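PDB 6HUH: beta-lactamase from Klebsiella pneumoniae, which probably hydrolyses beta-lactam antibiotics to substituted beta-amino acids as a class D serine enzyme, thereby conferring antibiotic resistance. Local coordinates for residues A58-E70 / L170-I183. Residues are numbered along the deposited sequence; the frame is centred on the assembly and turned at random.
Sequences ALMGYDSGFLVDE and LPVSAQTLQHTANI
Helix 58-64 and helix 174-183 pack with their axes 9.0 Å apart and their directions 135° from each other, A58 lying next to T180 and Y62 next to T176. Y62 is the knob of this interface, its side chain set in a hole formed by T176, H179, T180 and I183. CB of H179 stands over the centre of the phenol ring, 3.5 Å from the Y62 centroid, while L67 CB lies against the opposite face and I183 CD1 meets the ring edge in plane. The imidazole of H179 runs nearly parallel to the phenol, at 21°, but is slid so far that the rings barely overlap. Beyond the ring, Y62 OH donates to D69 O (2.7 Å), approaching from well above the carbonyl plane and tying the chain that follows the helix back to it. Both helices belong to the helical part of the penicillin-binding transpeptidase fold shared by class D beta-lactamases, and helix 56-64 follows closely on S51, the predicted acylated serine. Near the solvent side, the chain of E70 bends at chi2 (78°) and brings its carboxylate to helix 174-183. There OE2 of E70 takes two hydrogen bonds from opposite faces of its plane, a nearly straight one from H179 ND1 (2.9 Å) and another from N182 ND2 (2.7 Å), a grip that probably favours the ionised carboxylate. At the other end, L59 CD2 fits among V172 CG2 (3.8 Å), L177 CD2 and T180 OG1, and F125 adjoins both L59 and L170. D63 rests on V172 CG1, its OD2 being hydrogen-bonded to Y121 OH.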
loop_
_atom_site.group_PDB
_atom_site.type_symbol
_atom_site.label_atom_id
_atom_site.label_comp_id
_atom_site.label_asym_id
_atom_site.label_seq_id
_atom_site.Cartn_x
_atom_site.Cartn_y
_atom_site.Cartn_z
ATOM N N ALA A 58 -14.600 -2.897 7.259
ATOM C CA ALA A 58 -13.375 -2.373 7.888
ATOM C C ALA A 58 -13.673 -1.885 9.315
ATOM O O ALA A 58 -12.839 -2.073 10.195
ATOM C CB ALA A 58 -12.795 -1.232 7.068
ATOM N N LEU A 59 -14.873 -1.300 9.549
ATOM C CA LEU A 59 -15.301 -0.821 10.864
ATOM C C LEU A 59 -15.610 -1.975 11.815
ATOM O O LEU A 59 -15.192 -1.925 12.979
ATOM C CB LEU A 59 -16.517 0.093 10.742
ATOM C CG LEU A 59 -16.312 1.417 10.033
ATOM C CD1 LEU A 59 -17.619 1.891 9.446
ATOM C CD2 LEU A 59 -15.721 2.463 10.983
ATOM N N MET A 60 -16.350 -3.007 11.319
ATOM C CA MET A 60 -16.708 -4.220 12.065
ATOM C C MET A 60 -15.408 -4.876 12.502
ATOM O O MET A 60 -15.203 -5.091 13.700
ATOM C CB MET A 60 -17.513 -5.208 11.194
ATOM C CG MET A 60 -18.885 -4.732 10.814
ATOM S SD MET A 60 -19.784 -5.988 9.854
ATOM C CE MET A 60 -20.868 -4.922 8.877
ATOM N N GLY A 61 -14.530 -5.117 11.528
ATOM C CA GLY A 61 -13.206 -5.710 11.709
ATOM C C GLY A 61 -12.288 -4.994 12.679
ATOM O O GLY A 61 -11.587 -5.648 13.443
ATOM N N TYR A 62 -12.290 -3.665 12.686
ATOM C CA TYR A 62 -11.468 -2.951 13.654
ATOM C C TYR A 62 -12.124 -2.836 15.013
ATOM O O TYR A 62 -11.424 -2.866 16.015
ATOM C CB TYR A 62 -11.038 -1.579 13.150
ATOM C CG TYR A 62 -9.951 -1.664 12.104
ATOM C CD1 TYR A 62 -8.651 -2.028 12.445
ATOM C CD2 TYR A 62 -10.218 -1.363 10.771
ATOM C CE1 TYR A 62 -7.653 -2.119 11.476
ATOM C CE2 TYR A 62 -9.231 -1.460 9.795
ATOM C CZ TYR A 62 -7.952 -1.835 10.150
ATOM O OH TYR A 62 -7.012 -1.893 9.159
ATOM N N ASP A 63 -13.449 -2.709 15.062
ATOM C CA ASP A 63 -14.180 -2.586 16.322
ATOM C C ASP A 63 -14.128 -3.876 17.139
ATOM O O ASP A 63 -13.974 -3.820 18.359
ATOM C CB ASP A 63 -15.642 -2.165 16.060
ATOM C CG ASP A 63 -16.394 -1.790 17.317
ATOM O OD1 ASP A 63 -15.992 -0.778 17.982
ATOM O OD2 ASP A 63 -17.396 -2.486 17.637
ATOM N N SER A 64 -14.289 -5.030 16.461
ATOM C CA SER A 64 -14.309 -6.340 17.090
ATOM C C SER A 64 -12.914 -6.849 17.427
ATOM O O SER A 64 -12.768 -7.620 18.369
ATOM C CB SER A 64 -15.071 -7.336 16.225
ATOM O OG SER A 64 -14.538 -7.418 14.915
ATOM N N GLY A 65 -11.901 -6.397 16.686
ATOM C CA GLY A 65 -10.520 -6.792 16.920
ATOM C C GLY A 65 -9.965 -7.803 15.939
ATOM O O GLY A 65 -8.822 -8.247 16.106
ATOM N N PHE A 66 -10.761 -8.179 14.910
ATOM C CA PHE A 66 -10.323 -9.104 13.870
ATOM C C PHE A 66 -9.170 -8.485 13.099
ATOM O O PHE A 66 -8.186 -9.169 12.792
ATOM C CB PHE A 66 -11.453 -9.426 12.887
ATOM C CG PHE A 66 -11.003 -10.449 11.869
ATOM C CD1 PHE A 66 -10.795 -11.773 12.236
ATOM C CD2 PHE A 66 -10.712 -10.076 10.570
ATOM C CE1 PHE A 66 -10.376 -12.720 11.307
ATOM C CE2 PHE A 66 -10.251 -11.018 9.647
ATOM C CZ PHE A 66 -10.097 -12.336 10.024
ATOM N N LEU A 67 -9.329 -7.204 12.737
ATOM C CA LEU A 67 -8.324 -6.432 12.026
ATOM C C LEU A 67 -7.575 -5.650 13.078
ATOM O O LEU A 67 -8.200 -5.070 13.978
ATOM C CB LEU A 67 -8.974 -5.509 10.987
ATOM C CG LEU A 67 -9.879 -6.166 9.950
ATOM C CD1 LEU A 67 -10.609 -5.119 9.165
ATOM C CD2 LEU A 67 -9.111 -7.135 9.035
ATOM N N VAL A 68 -6.238 -5.715 13.028
ATOM C CA VAL A 68 -5.363 -5.090 14.021
ATOM C C VAL A 68 -5.040 -3.669 13.611
ATOM O O VAL A 68 -5.262 -2.736 14.387
ATOM C CB VAL A 68 -4.089 -5.941 14.275
ATOM C CG1 VAL A 68 -3.128 -5.248 15.244
ATOM C CG2 VAL A 68 -4.454 -7.327 14.772
ATOM N N ASP A 69 -4.482 -3.525 12.394
ATOM C CA ASP A 69 -4.107 -2.265 11.758
ATOM C C ASP A 69 -4.096 -2.446 10.248
ATOM O O ASP A 69 -4.810 -3.294 9.741
ATOM C CB ASP A 69 -2.769 -1.698 12.312
ATOM C CG ASP A 69 -1.576 -2.630 12.310
ATOM O OD1 ASP A 69 -1.483 -3.477 11.397
ATOM O OD2 ASP A 69 -0.706 -2.472 13.186
ATOM N N GLU A 70 -3.289 -1.671 9.540
ATOM C CA GLU A 70 -3.215 -1.667 8.085
ATOM C C GLU A 70 -2.412 -2.852 7.546
ATOM O O GLU A 70 -2.603 -3.282 6.409
ATOM C CB GLU A 70 -2.608 -0.334 7.610
ATOM C CG GLU A 70 -3.382 0.909 8.034
ATOM C CD GLU A 70 -3.224 1.403 9.463
ATOM O OE1 GLU A 70 -2.412 0.828 10.226
ATOM O OE2 GLU A 70 -3.929 2.371 9.824
ATOM N N LEU A 170 -21.359 6.678 14.409
ATOM C CA LEU A 170 -21.398 5.208 14.493
ATOM C C LEU A 170 -20.762 4.712 15.822
ATOM O O LEU A 170 -19.901 5.417 16.360
ATOM C CB LEU A 170 -20.823 4.516 13.229
ATOM C CG LEU A 170 -21.579 4.786 11.892
ATOM C CD1 LEU A 170 -20.937 4.065 10.743
ATOM C CD2 LEU A 170 -23.027 4.370 11.952
ATOM N N PRO A 171 -21.235 3.569 16.414
ATOM C CA PRO A 171 -20.731 3.143 17.736
ATOM C C PRO A 171 -19.328 2.531 17.738
ATOM O O PRO A 171 -19.099 1.462 18.309
ATOM C CB PRO A 171 -21.806 2.152 18.200
ATOM C CG PRO A 171 -22.274 1.518 16.963
ATOM C CD PRO A 171 -22.284 2.635 15.934
ATOM N N VAL A 172 -18.388 3.212 17.080
ATOM C CA VAL A 172 -16.998 2.791 16.948
ATOM C C VAL A 172 -16.082 3.877 17.505
ATOM O O VAL A 172 -16.496 5.028 17.654
ATOM C CB VAL A 172 -16.632 2.363 15.496
ATOM C CG1 VAL A 172 -17.511 1.208 15.011
ATOM C CG2 VAL A 172 -16.695 3.526 14.521
ATOM N N SER A 173 -14.847 3.494 17.838
ATOM C CA SER A 173 -13.810 4.362 18.385
ATOM C C SER A 173 -13.172 5.255 17.308
ATOM O O SER A 173 -13.363 5.026 16.107
ATOM C CB SER A 173 -12.727 3.512 19.038
ATOM O OG SER A 173 -11.981 2.817 18.053
ATOM N N ALA A 174 -12.360 6.234 17.759
ATOM C CA ALA A 174 -11.599 7.150 16.923
ATOM C C ALA A 174 -10.567 6.363 16.105
ATOM O O ALA A 174 -10.502 6.541 14.881
ATOM C CB ALA A 174 -10.907 8.191 17.795
ATOM N N GLN A 175 -9.799 5.468 16.778
ATOM C CA GLN A 175 -8.789 4.622 16.153
ATOM C C GLN A 175 -9.386 3.611 15.150
ATOM O O GLN A 175 -8.711 3.299 14.168
ATOM C CB GLN A 175 -7.864 3.947 17.161
ATOM C CG GLN A 175 -8.544 3.025 18.185
ATOM C CD GLN A 175 -9.172 3.722 19.385
ATOM O OE1 GLN A 175 -9.335 4.958 19.459
ATOM N NE2 GLN A 175 -9.585 2.918 20.349
ATOM N N THR A 176 -10.667 3.169 15.331
ATOM C CA THR A 176 -11.344 2.309 14.349
ATOM C C THR A 176 -11.560 3.151 13.095
ATOM O O THR A 176 -11.278 2.670 12.000
ATOM C CB THR A 176 -12.644 1.686 14.919
ATOM O OG1 THR A 176 -12.301 0.666 15.870
ATOM C CG2 THR A 176 -13.523 1.063 13.838
ATOM N N LEU A 177 -11.995 4.432 13.268
ATOM C CA LEU A 177 -12.243 5.382 12.172
ATOM C C LEU A 177 -10.945 5.739 11.484
ATOM O O LEU A 177 -10.948 5.891 10.262
ATOM C CB LEU A 177 -12.928 6.686 12.648
ATOM C CG LEU A 177 -14.359 6.627 13.226
ATOM C CD1 LEU A 177 -14.781 7.992 13.735
ATOM C CD2 LEU A 177 -15.372 6.128 12.198
ATOM N N GLN A 178 -9.838 5.888 12.254
ATOM C CA GLN A 178 -8.541 6.214 11.673
ATOM C C GLN A 178 -7.942 5.036 10.898
ATOM O O GLN A 178 -7.463 5.239 9.790
ATOM C CB GLN A 178 -7.568 6.790 12.706
ATOM C CG GLN A 178 -6.380 7.544 12.093
ATOM C CD GLN A 178 -6.727 8.902 11.505
ATOM O OE1 GLN A 178 -6.876 9.066 10.283
ATOM N NE2 GLN A 178 -6.821 9.917 12.360
ATOM N N HIS A 179 -7.999 3.812 11.431
ATOM C CA HIS A 179 -7.489 2.646 10.702
ATOM C C HIS A 179 -8.274 2.438 9.387
ATOM O O HIS A 179 -7.666 2.199 8.338
ATOM C CB HIS A 179 -7.560 1.392 11.568
ATOM C CG HIS A 179 -6.483 1.265 12.603
ATOM N ND1 HIS A 179 -5.155 1.473 12.292
ATOM C CD2 HIS A 179 -6.570 0.851 13.892
ATOM C CE1 HIS A 179 -4.481 1.225 13.410
ATOM N NE2 HIS A 179 -5.290 0.853 14.398
ATOM N N THR A 180 -9.614 2.578 9.449
ATOM C CA THR A 180 -10.521 2.477 8.297
ATOM C C THR A 180 -10.156 3.534 7.234
ATOM O O THR A 180 -10.132 3.215 6.051
ATOM C CB THR A 180 -11.990 2.613 8.766
ATOM O OG1 THR A 180 -12.283 1.604 9.757
ATOM C CG2 THR A 180 -13.001 2.559 7.596
ATOM N N ALA A 181 -9.867 4.780 7.670
ATOM C CA ALA A 181 -9.462 5.908 6.837
ATOM C C ALA A 181 -8.154 5.599 6.103
ATOM O O ALA A 181 -8.064 5.780 4.887
ATOM C CB ALA A 181 -9.274 7.152 7.706
ATOM N N ASN A 182 -7.148 5.133 6.858
ATOM C CA ASN A 182 -5.823 4.814 6.358
ATOM C C ASN A 182 -5.864 3.800 5.224
ATOM O O ASN A 182 -5.443 4.131 4.114
ATOM C CB ASN A 182 -4.886 4.387 7.495
ATOM C CG ASN A 182 -4.506 5.491 8.478
ATOM O OD1 ASN A 182 -4.627 6.691 8.217
ATOM N ND2 ASN A 182 -3.987 5.108 9.633
ATOM N N ILE A 183 -6.459 2.616 5.465
ATOM C CA ILE A 183 -6.577 1.573 4.436
ATOM C C ILE A 183 -7.437 2.018 3.214
ATOM O O ILE A 183 -7.233 1.472 2.127
ATOM C CB ILE A 183 -7.020 0.194 5.008
ATOM C CG1 ILE A 183 -8.359 0.248 5.753
ATOM C CG2 ILE A 183 -5.936 -0.363 5.880
ATOM C CD1 ILE A 183 -8.953 -1.128 6.108
#